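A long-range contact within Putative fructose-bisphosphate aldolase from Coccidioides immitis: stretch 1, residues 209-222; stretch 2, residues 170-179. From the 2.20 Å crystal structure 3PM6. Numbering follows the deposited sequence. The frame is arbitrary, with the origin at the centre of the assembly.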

# COMPACT_ATOMS: atom_id res chain seq x y z
N GLU A 209 -13.88 -33.02 18.07
CA GLU A 209 -15.16 -33.29 18.74
C GLU A 209 -15.77 -32.01 19.31
O GLU A 209 -16.94 -31.72 19.08
CB GLU A 209 -15.00 -34.38 19.81
CG GLU A 209 -14.92 -35.79 19.20
CD GLU A 209 -14.53 -36.86 20.22
OE1 GLU A 209 -14.54 -36.56 21.44
OE2 GLU A 209 -14.21 -38.00 19.81
N ARG A 210 -14.95 -31.23 20.04
CA ARG A 210 -15.36 -29.93 20.55
C ARG A 210 -15.88 -29.07 19.39
O ARG A 210 -16.97 -28.51 19.45
CB ARG A 210 -14.18 -29.24 21.24
CG ARG A 210 -14.48 -27.88 21.84
CD ARG A 210 -13.24 -27.32 22.54
NE ARG A 210 -12.89 -28.09 23.74
CZ ARG A 210 -13.44 -27.90 24.94
NH1 ARG A 210 -14.36 -26.95 25.12
NH2 ARG A 210 -13.06 -28.66 25.98
N LEU A 211 -15.10 -29.03 18.31
CA LEU A 211 -15.48 -28.26 17.14
C LEU A 211 -16.85 -28.66 16.59
O LEU A 211 -17.68 -27.79 16.40
CB LEU A 211 -14.40 -28.38 16.04
CG LEU A 211 -14.67 -27.55 14.80
CD1 LEU A 211 -14.80 -26.07 15.22
CD2 LEU A 211 -13.55 -27.78 13.73
N GLN A 212 -17.10 -29.96 16.36
CA GLN A 212 -18.42 -30.40 15.82
C GLN A 212 -19.54 -30.04 16.80
O GLN A 212 -20.57 -29.53 16.38
CB GLN A 212 -18.43 -31.89 15.35
CG GLN A 212 -19.78 -32.48 14.71
CD GLN A 212 -20.48 -31.65 13.54
OE1 GLN A 212 -21.61 -31.20 13.70
NE2 GLN A 212 -19.84 -31.51 12.41
N ARG A 213 -19.31 -30.21 18.11
CA ARG A 213 -20.27 -29.81 19.16
C ARG A 213 -20.67 -28.34 19.05
O ARG A 213 -21.85 -27.99 19.15
CB ARG A 213 -19.71 -30.09 20.58
CG ARG A 213 -20.08 -31.44 21.12
CD ARG A 213 -19.41 -31.76 22.44
NE ARG A 213 -18.96 -33.14 22.38
CZ ARG A 213 -17.70 -33.53 22.56
NH1 ARG A 213 -16.78 -32.62 22.87
NH2 ARG A 213 -17.38 -34.83 22.46
N ILE A 214 -19.67 -27.49 18.82
CA ILE A 214 -19.88 -26.07 18.52
C ILE A 214 -20.70 -25.87 17.25
O ILE A 214 -21.69 -25.14 17.24
CB ILE A 214 -18.53 -25.32 18.44
CG1 ILE A 214 -17.79 -25.42 19.79
CG2 ILE A 214 -18.71 -23.85 17.95
CD1 ILE A 214 -16.35 -25.12 19.71
N ASN A 215 -20.30 -26.55 16.19
CA ASN A 215 -20.95 -26.42 14.92
C ASN A 215 -22.41 -26.83 15.04
O ASN A 215 -23.33 -26.13 14.57
CB ASN A 215 -20.22 -27.30 13.93
CG ASN A 215 -20.76 -27.17 12.55
OD1 ASN A 215 -21.12 -26.08 12.14
ND2 ASN A 215 -20.83 -28.27 11.83
N GLU A 216 -22.63 -27.96 15.70
CA GLU A 216 -23.98 -28.50 15.88
C GLU A 216 -24.85 -27.50 16.66
O GLU A 216 -26.02 -27.32 16.33
CB GLU A 216 -23.88 -29.84 16.61
CG GLU A 216 -25.14 -30.63 16.62
CD GLU A 216 -25.41 -31.26 15.28
OE1 GLU A 216 -24.44 -31.39 14.50
OE2 GLU A 216 -26.57 -31.61 15.01
N ALA A 217 -24.28 -26.83 17.66
CA ALA A 217 -25.09 -25.92 18.47
C ALA A 217 -25.39 -24.61 17.76
O ALA A 217 -26.49 -24.10 17.87
CB ALA A 217 -24.46 -25.65 19.84
N VAL A 218 -24.44 -24.05 17.03
CA VAL A 218 -24.64 -22.70 16.48
C VAL A 218 -24.39 -22.57 14.99
O VAL A 218 -24.69 -21.53 14.40
CB VAL A 218 -23.77 -21.64 17.19
CG1 VAL A 218 -24.00 -21.65 18.68
CG2 VAL A 218 -22.31 -21.86 16.87
N GLY A 219 -23.84 -23.62 14.38
CA GLY A 219 -23.42 -23.60 12.99
C GLY A 219 -24.43 -23.07 12.01
O GLY A 219 -24.05 -22.46 11.01
N GLU A 220 -25.71 -23.28 12.27
CA GLU A 220 -26.75 -22.81 11.35
C GLU A 220 -27.04 -21.31 11.50
O GLU A 220 -27.68 -20.70 10.64
CB GLU A 220 -28.02 -23.65 11.50
CG GLU A 220 -27.75 -25.15 11.34
CD GLU A 220 -29.01 -26.01 11.21
OE1 GLU A 220 -30.04 -25.69 11.86
OE2 GLU A 220 -28.94 -27.02 10.47
N ARG A 221 -26.55 -20.71 12.59
CA ARG A 221 -26.80 -19.30 12.92
C ARG A 221 -25.58 -18.40 12.69
O ARG A 221 -25.74 -17.21 12.40
CB ARG A 221 -27.35 -19.14 14.36
CG ARG A 221 -28.71 -19.87 14.62
CD ARG A 221 -29.21 -19.79 16.09
NE ARG A 221 -28.46 -20.61 17.06
CZ ARG A 221 -28.29 -20.25 18.34
NH1 ARG A 221 -28.79 -19.11 18.78
NH2 ARG A 221 -27.62 -21.01 19.17
N VAL A 222 -24.37 -18.96 12.80
CA VAL A 222 -23.14 -18.20 12.57
C VAL A 222 -22.08 -18.98 11.76
O VAL A 222 -22.06 -20.22 11.76
CB VAL A 222 -22.51 -17.66 13.90
CG1 VAL A 222 -23.48 -16.78 14.65
CG2 VAL A 222 -21.98 -18.79 14.80
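Stretch 2 170-179: VLTTPEESEE

How does stretch 2 lie on stretch 1? It begins as an extended loop, V170 to T173, and turns at P174 into a helix that runs on beyond E179. Stretch 1 enters already helical at E209, and E220 to V222 are loop. The two helices run in broadly the same direction, their axes crossing at -37° and coming within 9.1 Å. They are tightest at the start of the second helix, where the CA atoms of I214 and P174 are 4.7 Å apart; one turn on, the CA atoms of V218 and E178 are 6.5 Å apart. The contact buries 510 Å² in all, counting both sides.

What holds the loop before the second helix? R210 does, with the one hydrogen bond between the stretches: its NH1 donates to T172 O at 3.0 Å, with an N-H...O angle of 161°. The CA-to-CB bond of R210 points sideways, so the side chain has to reach. Its chi1 and chi2 are both t, extending the chain, and chi3 is m, bending it so that the guanidinium arrives with T172 O near its plane, where an N-H can point at the carbonyl. One face of the guanidinium is left to L171, whose CD1 lies 3.5 Å from R210 NH2; L171, m and t, points toward the helix.

Why can the second helix start so close to the first? P174 opens it with a compact ring that packs against small or backbone groups: its CG is 3.8 Å from R213 O, and its CB is 3.8 Å from A217 CB. R213 points toward stretch 2 at CB, but its end leads away, and its NH2 forms a salt bridge with E209 OE1 at 3.5 Å, with a weak hydrogen bond. T173, pointing away from stretch 1, caps the new helix instead. With chi1 at p, T173 OG1 accepts from E176 N at 3.1 Å.

How does I214 fill the space beside this turn? Its CA-to-CB bond points sideways, yet chi1 m and chi2 t bring the end of the chain nearer, and I214 CD1 lies 3.6 Å from T172 O and 3.8 Å from T172 CG2. The other branch, I214 CG2, lies 3.7 Å from S177 OG. With chi1 m, S177 OG donates to T173 O, at the N-cap of its own helix, at 2.9 Å, so its polar end is satisfied where it meets an apolar side chain.

What closes the contact at its far end? V218, chi1 m, points toward the second helix and sets CG1 3.9 Å from S177 CB and 3.8 Å from E178 N. E178 starts out sideways, but its m, t conformation brings the end nearer, placing OE2 3.6 Å from A217 CB. R221 approaches the aliphatic part of the same side chain, with NH2 3.5 Å from E178 CG, which sits at the edge of the guanidinium.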

# COMPACT_ATOMS: atom_id res chain seq x y z
N VAL A 170 -8.58 -20.50 27.19
CA VAL A 170 -10.00 -20.83 27.43
C VAL A 170 -10.58 -21.45 26.15
O VAL A 170 -10.79 -20.76 25.13
CB VAL A 170 -10.88 -19.62 27.89
CG1 VAL A 170 -12.35 -20.06 28.16
CG2 VAL A 170 -10.32 -18.93 29.14
N LEU A 171 -10.83 -22.76 26.24
CA LEU A 171 -11.52 -23.54 25.22
C LEU A 171 -12.99 -23.21 25.06
O LEU A 171 -13.72 -23.00 26.03
CB LEU A 171 -11.35 -25.05 25.50
CG LEU A 171 -9.91 -25.57 25.47
CD1 LEU A 171 -9.88 -27.10 25.76
CD2 LEU A 171 -9.20 -25.25 24.13
N THR A 172 -13.46 -23.21 23.82
CA THR A 172 -14.83 -22.78 23.55
C THR A 172 -15.83 -23.92 23.76
O THR A 172 -15.62 -25.01 23.26
CB THR A 172 -14.96 -22.27 22.10
OG1 THR A 172 -14.15 -21.09 21.93
CG2 THR A 172 -16.38 -21.94 21.81
N THR A 173 -16.91 -23.64 24.49
CA THR A 173 -18.01 -24.59 24.64
C THR A 173 -19.17 -24.17 23.76
O THR A 173 -19.25 -23.00 23.37
CB THR A 173 -18.50 -24.66 26.12
OG1 THR A 173 -18.94 -23.36 26.55
CG2 THR A 173 -17.36 -25.16 27.03
N PRO A 174 -20.08 -25.11 23.45
CA PRO A 174 -21.33 -24.72 22.80
C PRO A 174 -22.08 -23.66 23.60
O PRO A 174 -22.68 -22.78 23.00
CB PRO A 174 -22.15 -26.04 22.78
CG PRO A 174 -21.13 -27.08 22.74
CD PRO A 174 -19.97 -26.58 23.57
N GLU A 175 -22.04 -23.73 24.93
CA GLU A 175 -22.82 -22.78 25.71
C GLU A 175 -22.26 -21.35 25.59
O GLU A 175 -23.03 -20.40 25.36
CB GLU A 175 -23.02 -23.23 27.17
N GLU A 176 -20.93 -21.18 25.69
CA GLU A 176 -20.35 -19.83 25.53
C GLU A 176 -20.61 -19.36 24.09
O GLU A 176 -20.94 -18.19 23.87
CB GLU A 176 -18.86 -19.72 25.95
CG GLU A 176 -18.18 -18.31 25.69
CD GLU A 176 -16.79 -18.13 26.32
OE1 GLU A 176 -16.26 -19.09 26.91
OE2 GLU A 176 -16.22 -17.02 26.23
N SER A 177 -20.57 -20.28 23.12
CA SER A 177 -20.89 -19.97 21.72
C SER A 177 -22.29 -19.39 21.55
O SER A 177 -22.46 -18.33 20.94
CB SER A 177 -20.73 -21.20 20.84
OG SER A 177 -19.39 -21.65 20.83
N GLU A 178 -23.27 -20.11 22.11
CA GLU A 178 -24.67 -19.64 22.21
C GLU A 178 -24.78 -18.27 22.84
O GLU A 178 -25.45 -17.40 22.30
CB GLU A 178 -25.52 -20.65 23.01
CG GLU A 178 -26.05 -21.84 22.20
CD GLU A 178 -26.41 -23.05 23.08
OE1 GLU A 178 -26.75 -22.83 24.27
OE2 GLU A 178 -26.33 -24.21 22.57
N GLU A 179 -24.11 -18.06 23.99
CA GLU A 179 -24.08 -16.72 24.61
C GLU A 179 -23.60 -15.67 23.60
O GLU A 179 -24.17 -14.59 23.52
CB GLU A 179 -23.22 -16.65 25.91
CG GLU A 179 -23.46 -17.83 26.94
CD GLU A 179 -22.60 -17.74 28.25
OE1 GLU A 179 -21.91 -18.73 28.66
OE2 GLU A 179 -22.68 -16.66 28.89